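Local coordinates for protein putative polyprenyl synthetase (Streptomyces coelicolor, PDB 3NF2) that probably condenses isoprenyl diphosphates into longer prenyl chains, as a magnesium-dependent member of the FPP/GGPP synthase family, at residues R143-R147 / V197-E203; P78-A82 / A129-L133. All coordinates share one frame; numbering follows the deposited sequence. Where two conformers were deposited one is given.

Contact 1. Residues R143-R147 / V197-E203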
# COMPACT_ATOMS: atom_id res chain seq x y z
N ARG A 143 12.20 15.18 -0.98
CA ARG A 143 11.13 16.17 -0.99
C ARG A 143 10.04 15.79 -1.99
O ARG A 143 8.86 16.01 -1.74
CB ARG A 143 11.71 17.56 -1.29
CG ARG A 143 12.19 18.31 -0.05
CD ARG A 143 13.25 19.36 -0.40
NE ARG A 143 13.06 19.90 -1.75
CZ ARG A 143 14.01 20.50 -2.46
NH1 ARG A 143 15.24 20.66 -1.97
NH2 ARG A 143 13.72 20.94 -3.69
N ALA A 144 10.44 15.20 -3.11
CA ALA A 144 9.51 14.71 -4.12
C ALA A 144 8.68 13.53 -3.59
O ALA A 144 7.49 13.43 -3.92
CB ALA A 144 10.25 14.32 -5.38
N THR A 145 9.29 12.66 -2.79
CA THR A 145 8.59 11.54 -2.14
C THR A 145 7.58 12.05 -1.11
O THR A 145 6.51 11.47 -0.94
CB THR A 145 9.56 10.52 -1.50
OG1 THR A 145 10.65 10.24 -2.38
CG2 THR A 145 8.85 9.19 -1.17
N ARG A 146 7.93 13.15 -0.43
CA ARG A 146 7.06 13.84 0.53
C ARG A 146 5.76 14.29 -0.14
O ARG A 146 4.67 14.15 0.43
CB ARG A 146 7.80 15.05 1.11
CG ARG A 146 6.99 16.00 1.99
CD ARG A 146 7.38 15.87 3.44
NE ARG A 146 6.46 16.57 4.33
CZ ARG A 146 6.71 17.74 4.91
NH1 ARG A 146 7.86 18.37 4.69
NH2 ARG A 146 5.80 18.28 5.71
N ARG A 147 5.88 14.81 -1.36
CA ARG A 147 4.75 15.27 -2.16
C ARG A 147 3.91 14.10 -2.63
O ARG A 147 2.69 14.21 -2.73
CB ARG A 147 5.24 16.04 -3.39
CG ARG A 147 6.15 17.22 -3.11
CD ARG A 147 5.37 18.46 -2.76
NE ARG A 147 6.23 19.50 -2.23
CZ ARG A 147 5.86 20.76 -2.06
NH1 ARG A 147 4.63 21.14 -2.39
NH2 ARG A 147 6.71 21.65 -1.56
N VAL A 197 10.19 19.97 -8.15
CA VAL A 197 10.86 19.57 -6.92
C VAL A 197 12.13 18.76 -7.23
O VAL A 197 13.15 18.93 -6.56
CB VAL A 197 9.90 18.78 -5.98
CG1 VAL A 197 10.63 18.29 -4.75
CG2 VAL A 197 8.76 19.67 -5.53
N LEU A 198 12.06 17.92 -8.27
CA LEU A 198 13.21 17.13 -8.72
C LEU A 198 14.28 18.00 -9.38
O LEU A 198 15.47 17.64 -9.39
CB LEU A 198 12.76 16.01 -9.67
CG LEU A 198 12.04 14.80 -9.05
CD1 LEU A 198 11.49 13.84 -10.12
CD2 LEU A 198 12.94 14.04 -8.07
N GLY A 199 13.87 19.14 -9.93
CA GLY A 199 14.78 20.11 -10.55
C GLY A 199 15.29 21.19 -9.61
O GLY A 199 15.93 22.14 -10.05
N GLY A 200 15.00 21.06 -8.31
CA GLY A 200 15.56 21.95 -7.28
C GLY A 200 14.72 23.12 -6.76
O GLY A 200 15.21 23.88 -5.92
N ALA A 201 13.48 23.27 -7.24
CA ALA A 201 12.58 24.36 -6.83
C ALA A 201 12.32 24.42 -5.32
O ALA A 201 12.24 23.37 -4.67
CB ALA A 201 11.26 24.26 -7.58
N ASP A 202 12.18 25.64 -4.77
CA ASP A 202 11.96 25.83 -3.33
C ASP A 202 10.52 25.47 -2.95
O ASP A 202 9.66 25.31 -3.82
CB ASP A 202 12.29 27.28 -2.90
CG ASP A 202 12.52 27.41 -1.38
OD1 ASP A 202 11.82 28.22 -0.73
OD2 ASP A 202 13.38 26.69 -0.83
N GLU A 203 10.28 25.38 -1.64
CA GLU A 203 9.00 24.93 -1.09
C GLU A 203 7.81 25.81 -1.47
O GLU A 203 6.68 25.32 -1.50
CB GLU A 203 9.12 24.77 0.44
CG GLU A 203 8.72 23.37 0.97
CD GLU A 203 9.65 22.23 0.51
OE1 GLU A 203 10.87 22.47 0.31
OE2 GLU A 203 9.17 21.08 0.35
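A salt-bridge network beside a small apolar patch joins the first turns of helix 139-165 to the Schellman motif that ends helix 173-198 and to the turn leading into helix 203-230, at the periphery of the all-helical prenyl synthase fold. The apolar part is set by Val-197: its CG1, anti to the backbone N (chi1 176°), lies against the helix backbone, 3.5 Å from Ala-144 N, and also touches Arg-143 CB at 3.7 Å. Beside it, Leu-198 CD2 reaches Ala-144 CB at 3.8 Å, although the Leu-198 side chain leaves its backbone pointing away. Gly-200, with phi 99°, is the C' residue of the Schellman motif; a CB at this positive phi would run into the carbonyl oxygen of the residue before, which favours glycine. The chain then turns toward Glu-203, whose carboxylate serves two arginines one helical turn apart. Arg-147 NH2 donates to Glu-203 OE2 over 3.2 Å, meeting the oxygen from above the carboxylate plane, while Arg-147 NH1 pairs with Asp-207 and Glu-210 of helix 203-230. Arg-143 NE stands 4.0 Å from Glu-203 OE1 in a long, purely electrostatic pair, for the oxygen lies well out of the guanidinium plane. Without the Glu-203 carboxylate, as with an alanine here, Arg-147 NH2 would probably lose its hydrogen-bonded mate on this side and Arg-143 the nearby opposite charge, while Arg-147 NH1 would keep Asp-207 and Glu-210. The bend of Arg-143 at chi3 brings its NH2 to 3.0 Å from Ala-201 O, too poorly angled for a hydrogen bond.

Contact 2. Residues P78-A82 / A129-L133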
# COMPACT_ATOMS: atom_id res chain seq x y z
N PRO A 78 11.34 10.29 -13.37
CA PRO A 78 11.07 9.56 -12.12
C PRO A 78 9.76 9.97 -11.46
O PRO A 78 9.02 9.12 -10.96
CB PRO A 78 12.25 9.95 -11.23
CG PRO A 78 13.36 10.22 -12.17
CD PRO A 78 12.74 10.77 -13.41
N GLY A 79 9.48 11.27 -11.50
CA GLY A 79 8.26 11.85 -10.95
C GLY A 79 7.02 11.37 -11.68
O GLY A 79 6.03 11.06 -11.04
N ALA A 80 7.08 11.30 -13.00
CA ALA A 80 5.96 10.83 -13.82
C ALA A 80 5.69 9.35 -13.64
O ALA A 80 4.54 8.92 -13.71
CB ALA A 80 6.23 11.11 -15.29
N VAL A 81 6.76 8.58 -13.43
CA VAL A 81 6.68 7.14 -13.26
C VAL A 81 6.05 6.83 -11.89
O VAL A 81 5.10 6.05 -11.79
CB VAL A 81 8.08 6.46 -13.47
CG1 VAL A 81 8.11 5.02 -12.96
CG2 VAL A 81 8.46 6.48 -14.94
N ALA A 82 6.54 7.51 -10.86
CA ALA A 82 6.01 7.36 -9.51
C ALA A 82 4.51 7.71 -9.42
O ALA A 82 3.75 6.99 -8.75
CB ALA A 82 6.82 8.19 -8.54
N ALA A 129 6.91 2.92 -6.34
CA ALA A 129 6.81 4.34 -6.66
C ALA A 129 7.74 5.13 -5.78
O ALA A 129 8.45 6.01 -6.25
CB ALA A 129 5.37 4.83 -6.50
N ASN A 130 7.72 4.79 -4.49
CA ASN A 130 8.62 5.39 -3.51
C ASN A 130 10.07 5.06 -3.81
O ASN A 130 10.95 5.90 -3.61
CB ASN A 130 8.25 4.92 -2.10
CG ASN A 130 6.93 5.45 -1.63
OD1 ASN A 130 6.60 6.61 -1.86
ND2 ASN A 130 6.16 4.62 -0.96
N GLU A 131 10.31 3.84 -4.29
CA GLU A 131 11.64 3.39 -4.67
C GLU A 131 12.17 4.18 -5.85
O GLU A 131 13.31 4.64 -5.83
CB GLU A 131 11.62 1.90 -5.03
CG GLU A 131 12.99 1.27 -5.23
CD GLU A 131 13.60 0.79 -3.92
OE1 GLU A 131 14.17 1.62 -3.18
OE2 GLU A 131 13.51 -0.43 -3.63
N VAL A 132 11.33 4.36 -6.87
CA VAL A 132 11.72 5.04 -8.10
C VAL A 132 12.23 6.47 -7.84
O VAL A 132 13.10 6.96 -8.55
CB VAL A 132 10.57 4.97 -9.15
CG1 VAL A 132 10.56 6.17 -10.11
CG2 VAL A 132 10.65 3.67 -9.92
N LEU A 133 11.70 7.10 -6.80
CA LEU A 133 12.15 8.42 -6.39
C LEU A 133 13.36 8.37 -5.46
O LEU A 133 14.36 9.02 -5.72
CB LEU A 133 11.01 9.22 -5.74
CG LEU A 133 9.84 9.56 -6.67
CD1 LEU A 133 8.67 10.12 -5.87
CD2 LEU A 133 10.28 10.53 -7.77
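Val-132 brings its CG1 methyl up to the oxygen end of the Pro-78 carbonyl, 3.4 Å from Pro-78 O, and the same methyl meets Val-81 CG1 at 3.9 Å. With chi1 at 151°, CG1 lies roughly opposite the backbone N, which carries it to the facing helix; the Val-81 and Val-132 side chains cross at about a right angle. Pro-78 O accepts the helical bond from Ala-82 N, so the methyls that approach it add apolar cover to an oxygen already engaged within its own helix. Leu-133 comes to this carbonyl as well, its CD2 being 3.7 Å from Pro-78 O, and also lies near the Pro-78 ring and the backbone N of Gly-79. The other branch of Leu-133, CD1, rests on Ala-82 CB at 3.8 Å. These contacts belong to a nearly antiparallel helix pair in the prenyl synthase helical fold: the segment axes of 78-82 and 129-133 differ by 175° in direction and approach to 8.7 Å. The CA atoms of Ala-82 and Ala-129 come within 4.2 Å, the shorter of the two CA pairs in register, consistent with the small side chains there allowing the helices to come close. Here each methyl meets the other residue's main chain: Ala-129 CB lies 3.5 Å from Ala-82 O, and Ala-82 CB packs against the carbonyl oxygen of Ala-129. Around the pair, Val-81 also touches Val-19 of helix 5-25, and Ala-82 touches Leu-148 of helix 139-165. Along helix 115-134, Asn-130 packs on Asn-130 of the second subunit, and Glu-131 OE2 forms a salt bridge to Arg-153 NE of that subunit.

How the contacts relate
Contact 2 closes before contact 1 opens along the chain, and their centres lie about 12 Å apart on the same side of the chain's centre. Contact 2 joins helices 77-98 and 115-134; contact 1 begins on the next helix, 139-165, and ends beyond helix 173-198. The two patches touch directly: Thr-145 OG1 is 3.5 Å from Leu-133 CB, and Leu-198 CD1 is 3.5 Å from Gly-79 N. Packing therefore continues from the more buried pair to the more peripheral, charged one. Both also reach the second subunit, where Leu-134 of that chain packs on Thr-145 and Arg-146, so this region links intrachain helix packing with the dimer interface.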